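Side-chain contacts in Box C/D snoRNA protein 1 (Saccharomyces cerevisiae, PDB 6THL), which is required for box C/D snoRNAs to accumulate, and so serves snoRNA processing, snoRNA transport to the nucleolus and ribosome biogenesis: residues K139-L144 and A173-G178; H64-I69 and K81-K86. One frame throughout, in Å; residues are numbered along the deposited sequence.

Both contacts lie in the BCD1-domain fragment of a longer protein and reach the same mixed sheet from different places. Along the chain they come in series: contact 2 joins strand 62-70 to helix 81-90 across a short linker, and only later does contact 1 set strand 140-143 against the loop that leads to strand 180-181. Their centres lie 20 Å apart and their nearest atoms about 12 Å apart, so neither touches the other. The sheet runs from 62-70 through 40-49, 165-169 and 122-126 to 140-143, linking the two contacts. One contact thus docks a helix, the other a returning C-terminal loop, on a shared β framework.

Contact 1 (K139-L144 and A173-G178); sequences KKLVEL and ADLPEG
Leu141 and Leu175 reach toward each other tip to tip. Leu141 CD1 lies 3.9 Å from Leu175 CD2 and 4.1 Å from Leu175 CD1, which places a single methyl of the strand residue before the fork of the loop residue. The backbones stay well apart, with 9.8 Å between Leu141 CA and Leu175 CA, so the side chains alone bridge this part of the contact. Both leucines are buried, and Phe167 of strand 165-169 touches each of them, forming a small apolar cluster that Pro176 joins by its own contact with Phe167.

At the other end the segments draw closer, Lys139 CA and Gly178 CA being 6.4 Å apart. Here the meeting is of side chain with backbone: Lys139 CB stands 3.5 Å from Gly178 O, and farther along the chain Lys139 CD lies 4.1 Å from Gly178 C. With CG turned anti to the carbonyl carbon (chi1 -55°) and the remaining chain extended, the lysine methylenes run past the glycine peptide. Gly178 takes a positive phi of 96°, at which the β-carbon of any other residue would press on the carbonyl O of Glu177, with Lys139 CD close by.

No hydrogen bond joins the two segments; the backbone of Glu180 hydrogen-bonds with those of Lys139 and Leu141, while its OE1 forms a salt bridge with Lys140 NZ. The arrangement is that of a crossover loop between parallel strands of a mixed sheet: the chain leaves 165-169, crosses over 122-126 and 140-143 with Leu175 turned to the sheet, and comes back as 180-181, parallel to 140-143.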
ATOM      1  N   LYS B 139       0.767  -9.933  20.643  1.00 65.18           N
ATOM      2  CA  LYS B 139       1.435  -8.739  21.123  1.00 65.96           C
ATOM      3  C   LYS B 139       2.210  -9.067  22.397  1.00 70.08           C
ATOM      4  O   LYS B 139       2.605  -8.171  23.150  1.00 77.17           O
ATOM      5  CB  LYS B 139       0.410  -7.636  21.326  1.00 65.89           C
ATOM      6  CG  LYS B 139      -0.387  -7.396  20.060  1.00 64.64           C
ATOM      7  CD  LYS B 139      -1.070  -6.059  19.999  1.00 62.95           C
ATOM      8  CE  LYS B 139      -2.141  -6.102  18.923  1.00 65.34           C
ATOM      9  NZ  LYS B 139      -2.810  -4.784  18.723  1.00 68.73           N
ATOM     10  N   LYS B 140       2.443 -10.364  22.600  1.00 62.89           N
ATOM     11  CA  LYS B 140       3.230 -10.863  23.694  1.00 61.59           C
ATOM     12  C   LYS B 140       4.588 -11.094  23.113  1.00 57.09           C
ATOM     13  O   LYS B 140       4.733 -11.896  22.194  1.00 55.63           O
ATOM     14  CB  LYS B 140       2.692 -12.221  24.204  1.00 67.69           C
ATOM     15  CG  LYS B 140       1.269 -12.243  24.758  1.00 64.37           C
ATOM     16  CD  LYS B 140       1.061 -11.246  25.864  1.00 63.76           C
ATOM     17  CE  LYS B 140      -0.378 -11.296  26.308  1.00 68.63           C
ATOM     18  NZ  LYS B 140      -0.821  -9.943  26.734  1.00 74.79           N
ATOM     19  N   LEU B 141       5.590 -10.424  23.656  1.00 57.79           N
ATOM     20  CA  LEU B 141       6.947 -10.559  23.142  1.00 62.02           C
ATOM     21  C   LEU B 141       7.834 -11.275  24.150  1.00 67.25           C
ATOM     22  O   LEU B 141       7.578 -11.224  25.361  1.00 66.63           O
ATOM     23  CB  LEU B 141       7.517  -9.185  22.781  1.00 59.77           C
ATOM     24  CG  LEU B 141       6.542  -8.367  21.910  1.00 64.81           C
ATOM     25  CD1 LEU B 141       7.096  -6.968  21.696  1.00 70.53           C
ATOM     26  CD2 LEU B 141       6.238  -9.052  20.571  1.00 61.44           C
ATOM     27  N   VAL B 142       8.834 -11.988  23.617  1.00 69.78           N
ATOM     28  CA  VAL B 142       9.983 -12.506  24.382  1.00 60.52           C
ATOM     29  C   VAL B 142      11.268 -11.932  23.779  1.00 63.23           C
ATOM     30  O   VAL B 142      11.559 -12.095  22.591  1.00 66.92           O
ATOM     31  CB  VAL B 142      10.079 -14.052  24.416  1.00 56.39           C
ATOM     32  CG1 VAL B 142       9.113 -14.635  25.437  1.00 57.04           C
ATOM     33  CG2 VAL B 142       9.845 -14.679  23.045  1.00 52.61           C
ATOM     34  N   GLU B 143      11.990 -11.187  24.604  1.00 63.95           N
ATOM     35  CA  GLU B 143      13.396 -10.858  24.371  1.00 60.30           C
ATOM     36  C   GLU B 143      14.204 -12.095  24.006  1.00 57.04           C
ATOM     37  O   GLU B 143      13.971 -13.154  24.566  1.00 53.87           O
ATOM     38  CB  GLU B 143      13.948 -10.279  25.657  1.00 58.59           C
ATOM     39  CG  GLU B 143      15.448 -10.152  25.717  1.00 58.64           C
ATOM     40  CD  GLU B 143      15.831  -8.994  26.584  1.00 57.33           C
ATOM     41  OE1 GLU B 143      15.002  -8.630  27.455  1.00 62.99           O
ATOM     42  OE2 GLU B 143      16.924  -8.449  26.368  1.00 52.12           O
ATOM     43  N   LEU B 144      15.137 -11.993  23.066  1.00 58.22           N
ATOM     44  CA  LEU B 144      15.958 -13.161  22.788  1.00 61.99           C
ATOM     45  C   LEU B 144      17.435 -12.857  22.692  1.00 66.10           C
ATOM     46  O   LEU B 144      17.843 -11.729  22.418  1.00 65.27           O
ATOM     47  CB  LEU B 144      15.440 -13.981  21.609  1.00 58.69           C
ATOM     48  CG  LEU B 144      14.967 -13.203  20.413  1.00 55.98           C
ATOM     49  CD1 LEU B 144      16.160 -12.514  19.797  1.00 59.20           C
ATOM     50  CD2 LEU B 144      14.293 -14.149  19.434  1.00 54.66           C
ATOM     51  N   ALA B 173      10.016   0.789  26.556  1.00 65.14           N
ATOM     52  CA  ALA B 173       9.080   1.898  26.456  1.00 67.48           C
ATOM     53  C   ALA B 173       8.807   2.118  25.001  1.00 59.43           C
ATOM     54  O   ALA B 173       7.668   2.158  24.597  1.00 55.28           O
ATOM     55  CB  ALA B 173       9.654   3.170  27.098  1.00 68.78           C
ATOM     56  N   ASP B 174       9.889   2.217  24.240  1.00 61.20           N
ATOM     57  CA  ASP B 174       9.880   2.363  22.777  1.00 60.16           C
ATOM     58  C   ASP B 174       9.152   1.293  21.930  1.00 53.96           C
ATOM     59  O   ASP B 174       8.695   1.604  20.873  1.00 48.50           O
ATOM     60  CB  ASP B 174      11.331   2.484  22.285  1.00 60.43           C
ATOM     61  CG  ASP B 174      11.987   3.801  22.715  1.00 61.99           C
ATOM     62  OD1 ASP B 174      13.264   3.853  22.671  1.00 64.14           O
ATOM     63  OD2 ASP B 174      11.213   4.754  23.067  1.00 43.77           O
ATOM     64  N   LEU B 175       9.055   0.046  22.362  1.00 56.84           N
ATOM     65  CA  LEU B 175       8.260  -0.925  21.611  1.00 62.19           C
ATOM     66  C   LEU B 175       6.857  -0.352  21.359  1.00 63.72           C
ATOM     67  O   LEU B 175       6.368   0.442  22.139  1.00 54.67           O
ATOM     68  CB  LEU B 175       8.125  -2.240  22.388  1.00 65.46           C
ATOM     69  CG  LEU B 175       9.325  -3.180  22.559  1.00 64.75           C
ATOM     70  CD1 LEU B 175       9.120  -4.086  23.769  1.00 66.73           C
ATOM     71  CD2 LEU B 175       9.569  -4.010  21.309  1.00 65.41           C
ATOM     72  N   PRO B 176       6.199  -0.757  20.268  1.00 71.37           N
ATOM     73  CA  PRO B 176       4.840  -0.239  20.014  1.00 72.13           C
ATOM     74  C   PRO B 176       3.865  -0.493  21.178  1.00 73.64           C
ATOM     75  O   PRO B 176       4.100  -1.399  21.983  1.00 74.49           O
ATOM     76  CB  PRO B 176       4.399  -1.000  18.765  1.00 70.59           C
ATOM     77  CG  PRO B 176       5.400  -2.092  18.573  1.00 74.20           C
ATOM     78  CD  PRO B 176       6.676  -1.632  19.187  1.00 73.48           C
ATOM     79  N   GLU B 177       2.796   0.304  21.270  1.00 70.37           N
ATOM     80  CA  GLU B 177       1.846   0.205  22.400  1.00 70.09           C
ATOM     81  C   GLU B 177       0.891  -0.901  22.114  1.00 62.26           C
ATOM     82  O   GLU B 177       0.577  -1.147  20.965  1.00 72.75           O
ATOM     83  CB  GLU B 177       1.109   1.541  22.704  1.00 73.43           C
ATOM     84  CG  GLU B 177      -0.201   1.854  21.969  1.00 73.88           C
ATOM     85  CD  GLU B 177      -0.848   3.172  22.433  1.00 74.47           C
ATOM     86  OE1 GLU B 177      -2.017   3.421  22.102  1.00 72.76           O
ATOM     87  OE2 GLU B 177      -0.210   3.981  23.139  1.00 73.01           O
ATOM     88  N   GLY B 178       0.431  -1.579  23.155  1.00 62.12           N
ATOM     89  CA  GLY B 178      -0.298  -2.846  22.985  1.00 62.47           C
ATOM     90  C   GLY B 178       0.636  -4.034  23.155  1.00 63.22           C
ATOM     91  O   GLY B 178       0.226  -5.064  23.675  1.00 63.03           O
TER

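Contact 2 (H64-I69 and K81-K86); sequences HVSHRI and KNVFQK
His64 and Asn82 are brought together by two first torsions: the imidazole swings out with CG anti to the backbone N (chi1 -178°), while the Asn82 amide occupies the crowded position between its backbone N and carbonyl carbon. Asn82 CG consequently lies 4.1 Å above one face of the His64 ring, offset toward the rim, and the amide and ring planes are 68° apart. The amide nitrogen is the end turned to the ring, on the CE1 side, though at this resolution the closeness means little; no hydrogen bond joins them. Asn82 OD1 accepts a weak, bent bond from Val83 N (3.1 Å), which can hardly fix the amide's rotation.

Val83 adds the apolar half, its CG2 approaching the imidazole obliquely at 4.0 Å from His64 CD2. An alanine at His64 would remove the ring and is likely to leave the Asn82 amide without its partner on the strand and the Val83 methyl with little beyond Ser66. Ser66 OG bonds to Met79 O, tying the strand to the linker before the helix.

A basic side chain of the other protein's chain packs on His64, and that chain's backbone hydrogen-bonds with Val65 and with His67 NE2, consistent with β-augmentation at strand 62-70. This is helix-on-sheet packing within a strand-loop-helix unit: the axes of segments 64-69 and 81-86 approach to 9.6 Å and run 143° apart, nearer antiparallel than parallel.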
ATOM      1  N   HIS B  64      11.461  -3.393   7.805  1.00 51.87           N
ATOM      2  CA  HIS B  64      12.054  -3.878   6.599  1.00 53.14           C
ATOM      3  C   HIS B  64      12.133  -5.381   6.632  1.00 51.10           C
ATOM      4  O   HIS B  64      12.475  -5.943   7.644  1.00 52.90           O
ATOM      5  CB  HIS B  64      13.420  -3.266   6.337  1.00 53.46           C
ATOM      6  CG  HIS B  64      14.028  -3.738   5.062  1.00 55.29           C
ATOM      7  ND1 HIS B  64      14.053  -2.964   3.930  1.00 60.82           N
ATOM      8  CD2 HIS B  64      14.556  -4.933   4.717  1.00 56.24           C
ATOM      9  CE1 HIS B  64      14.616  -3.648   2.949  1.00 63.53           C
ATOM     10  NE2 HIS B  64      14.922  -4.849   3.399  1.00 58.88           N
ATOM     11  N   VAL B  65      11.828  -6.001   5.495  1.00 51.21           N
ATOM     12  CA  VAL B  65      11.819  -7.442   5.350  1.00 52.76           C
ATOM     13  C   VAL B  65      13.023  -7.900   4.551  1.00 52.36           C
ATOM     14  O   VAL B  65      13.170  -7.501   3.407  1.00 61.95           O
ATOM     15  CB  VAL B  65      10.546  -7.869   4.626  1.00 53.03           C
ATOM     16  CG1 VAL B  65      10.488  -9.374   4.435  1.00 52.00           C
ATOM     17  CG2 VAL B  65       9.365  -7.394   5.439  1.00 54.44           C
ATOM     18  N   SER B  66      13.886  -8.712   5.167  1.00 52.31           N
ATOM     19  CA  SER B  66      15.076  -9.238   4.518  1.00 52.33           C
ATOM     20  C   SER B  66      14.764 -10.627   4.118  1.00 54.27           C
ATOM     21  O   SER B  66      13.918 -11.249   4.711  1.00 59.35           O
ATOM     22  CB  SER B  66      16.263  -9.236   5.449  1.00 54.27           C
ATOM     23  OG  SER B  66      16.698  -7.906   5.690  1.00 56.34           O
ATOM     24  N   HIS B  67      15.432 -11.104   3.088  1.00 57.55           N
ATOM     25  CA  HIS B  67      15.168 -12.419   2.560  1.00 57.76           C
ATOM     26  C   HIS B  67      16.444 -13.248   2.568  1.00 57.46           C
ATOM     27  O   HIS B  67      17.533 -12.712   2.665  1.00 56.96           O
ATOM     28  CB  HIS B  67      14.700 -12.292   1.116  1.00 59.68           C
ATOM     29  CG  HIS B  67      13.338 -11.698   0.948  1.00 54.22           C
ATOM     30  ND1 HIS B  67      12.192 -12.330   1.372  1.00 57.58           N
ATOM     31  CD2 HIS B  67      12.936 -10.577   0.314  1.00 54.00           C
ATOM     32  CE1 HIS B  67      11.141 -11.604   1.047  1.00 54.58           C
ATOM     33  NE2 HIS B  67      11.568 -10.531   0.406  1.00 56.81           N
ATOM     34  N   ARG B  68      16.311 -14.560   2.415  1.00 64.36           N
ATOM     35  CA  ARG B  68      17.474 -15.445   2.233  1.00 65.18           C
ATOM     36  C   ARG B  68      18.539 -15.224   3.300  1.00 63.68           C
ATOM     37  O   ARG B  68      19.712 -15.092   3.006  1.00 61.52           O
ATOM     38  CB  ARG B  68      18.059 -15.304   0.820  1.00 67.58           C
ATOM     39  CG  ARG B  68      17.591 -16.401  -0.126  1.00 77.65           C
ATOM     40  CD  ARG B  68      17.970 -16.114  -1.571  1.00 88.12           C
ATOM     41  NE  ARG B  68      17.373 -17.079  -2.519  1.00 97.99           N
ATOM     42  CZ  ARG B  68      17.016 -16.804  -3.787  1.00 97.21           C
ATOM     43  NH1 ARG B  68      17.177 -15.579  -4.300  1.00 96.88           N
ATOM     44  NH2 ARG B  68      16.482 -17.758  -4.558  1.00 85.86           N
ATOM     45  N   ILE B  69      18.105 -15.158   4.551  1.00 63.22           N
ATOM     46  CA  ILE B  69      19.024 -15.140   5.659  1.00 60.82           C
ATOM     47  C   ILE B  69      19.313 -16.569   6.009  1.00 63.35           C
ATOM     48  O   ILE B  69      18.388 -17.365   6.135  1.00 67.29           O
ATOM     49  CB  ILE B  69      18.400 -14.485   6.871  1.00 61.34           C
ATOM     50  CG1 ILE B  69      18.199 -13.001   6.598  1.00 66.02           C
ATOM     51  CG2 ILE B  69      19.282 -14.699   8.084  1.00 63.29           C
ATOM     52  CD1 ILE B  69      17.144 -12.370   7.496  1.00 69.55           C
ATOM     53  N   LYS B  81      22.478  -4.051   5.112  1.00 69.33           N
ATOM     54  CA  LYS B  81      22.946  -2.675   5.086  1.00 72.08           C
ATOM     55  C   LYS B  81      21.852  -1.705   5.508  1.00 70.00           C
ATOM     56  O   LYS B  81      21.863  -1.227   6.635  1.00 76.54           O
ATOM     57  CB  LYS B  81      23.479  -2.289   3.704  1.00 79.09           C
ATOM     58  CG  LYS B  81      24.960  -2.564   3.523  1.00 87.95           C
ATOM     59  CD  LYS B  81      25.445  -2.201   2.124  1.00 98.71           C
ATOM     60  CE  LYS B  81      26.961  -2.390   2.003  1.00107.09           C
ATOM     61  NZ  LYS B  81      27.492  -2.440   0.602  1.00105.04           N
ATOM     62  N   ASN B  82      20.910  -1.421   4.611  1.00 70.17           N
ATOM     63  CA  ASN B  82      19.827  -0.431   4.860  1.00 67.63           C
ATOM     64  C   ASN B  82      19.291  -0.389   6.308  1.00 61.79           C
ATOM     65  O   ASN B  82      19.020   0.703   6.880  1.00 51.49           O
ATOM     66  CB  ASN B  82      18.654  -0.638   3.866  1.00 66.93           C
ATOM     67  CG  ASN B  82      18.343  -2.108   3.584  1.00 75.87           C
ATOM     68  OD1 ASN B  82      18.988  -3.040   4.099  1.00 75.36           O
ATOM     69  ND2 ASN B  82      17.353  -2.320   2.738  1.00 82.82           N
ATOM     70  N   VAL B  83      19.142  -1.601   6.857  1.00 54.65           N
ATOM     71  CA  VAL B  83      18.585  -1.834   8.174  1.00 59.49           C
ATOM     72  C   VAL B  83      19.579  -1.376   9.231  1.00 60.19           C
ATOM     73  O   VAL B  83      19.199  -0.743  10.210  1.00 58.02           O
ATOM     74  CB  VAL B  83      18.260  -3.337   8.413  1.00 64.63           C
ATOM     75  CG1 VAL B  83      17.663  -3.542   9.809  1.00 65.62           C
ATOM     76  CG2 VAL B  83      17.329  -3.889   7.337  1.00 59.44           C
ATOM     77  N   PHE B  84      20.844  -1.737   9.045  1.00 63.81           N
ATOM     78  CA  PHE B  84      21.900  -1.224   9.887  1.00 62.90           C
ATOM     79  C   PHE B  84      21.865   0.273   9.727  1.00 64.77           C
ATOM     80  O   PHE B  84      21.509   0.993  10.641  1.00 64.28           O
ATOM     81  CB  PHE B  84      23.262  -1.782   9.475  1.00 65.09           C
ATOM     82  CG  PHE B  84      24.407  -1.145  10.189  1.00 65.60           C
ATOM     83  CD1 PHE B  84      24.983  -1.764  11.285  1.00 71.56           C
ATOM     84  CD2 PHE B  84      24.911   0.078   9.772  1.00 69.40           C
ATOM     85  CE1 PHE B  84      26.044  -1.169  11.961  1.00 71.28           C
ATOM     86  CE2 PHE B  84      25.963   0.683  10.443  1.00 71.07           C
ATOM     87  CZ  PHE B  84      26.529   0.056  11.542  1.00 68.60           C
ATOM     88  N   GLN B  85      22.188   0.762   8.543  1.00 69.67           N
ATOM     89  CA  GLN B  85      22.237   2.197   8.376  1.00 76.81           C
ATOM     90  C   GLN B  85      21.186   2.791   9.297  1.00 68.03           C
ATOM     91  O   GLN B  85      21.482   3.658  10.129  1.00 60.93           O
ATOM     92  CB  GLN B  85      21.975   2.600   6.919  1.00 86.26           C
ATOM     93  CG  GLN B  85      23.180   2.390   6.006  1.00 92.99           C
ATOM     94  CD  GLN B  85      22.854   2.589   4.529  1.00102.79           C
ATOM     95  OE1 GLN B  85      21.808   2.149   4.037  1.00106.53           O
ATOM     96  NE2 GLN B  85      23.760   3.250   3.811  1.00101.57           N
ATOM     97  N   LYS B  86      19.968   2.282   9.149  1.00 66.52           N
ATOM     98  CA  LYS B  86      18.807   2.845   9.813  1.00 67.01           C
ATOM     99  C   LYS B  86      18.925   2.753  11.364  1.00 62.79           C
ATOM    100  O   LYS B  86      18.593   3.713  12.073  1.00 56.12           O
ATOM    101  CB  LYS B  86      17.522   2.208   9.248  1.00 69.79           C
ATOM    102  CG  LYS B  86      16.279   3.039   9.470  1.00 72.75           C
ATOM    103  CD  LYS B  86      16.192   4.196   8.490  1.00 75.87           C
ATOM    104  CE  LYS B  86      15.393   5.321   9.104  1.00 77.68           C
ATOM    105  NZ  LYS B  86      14.559   5.995   8.088  1.00 80.84           N
TER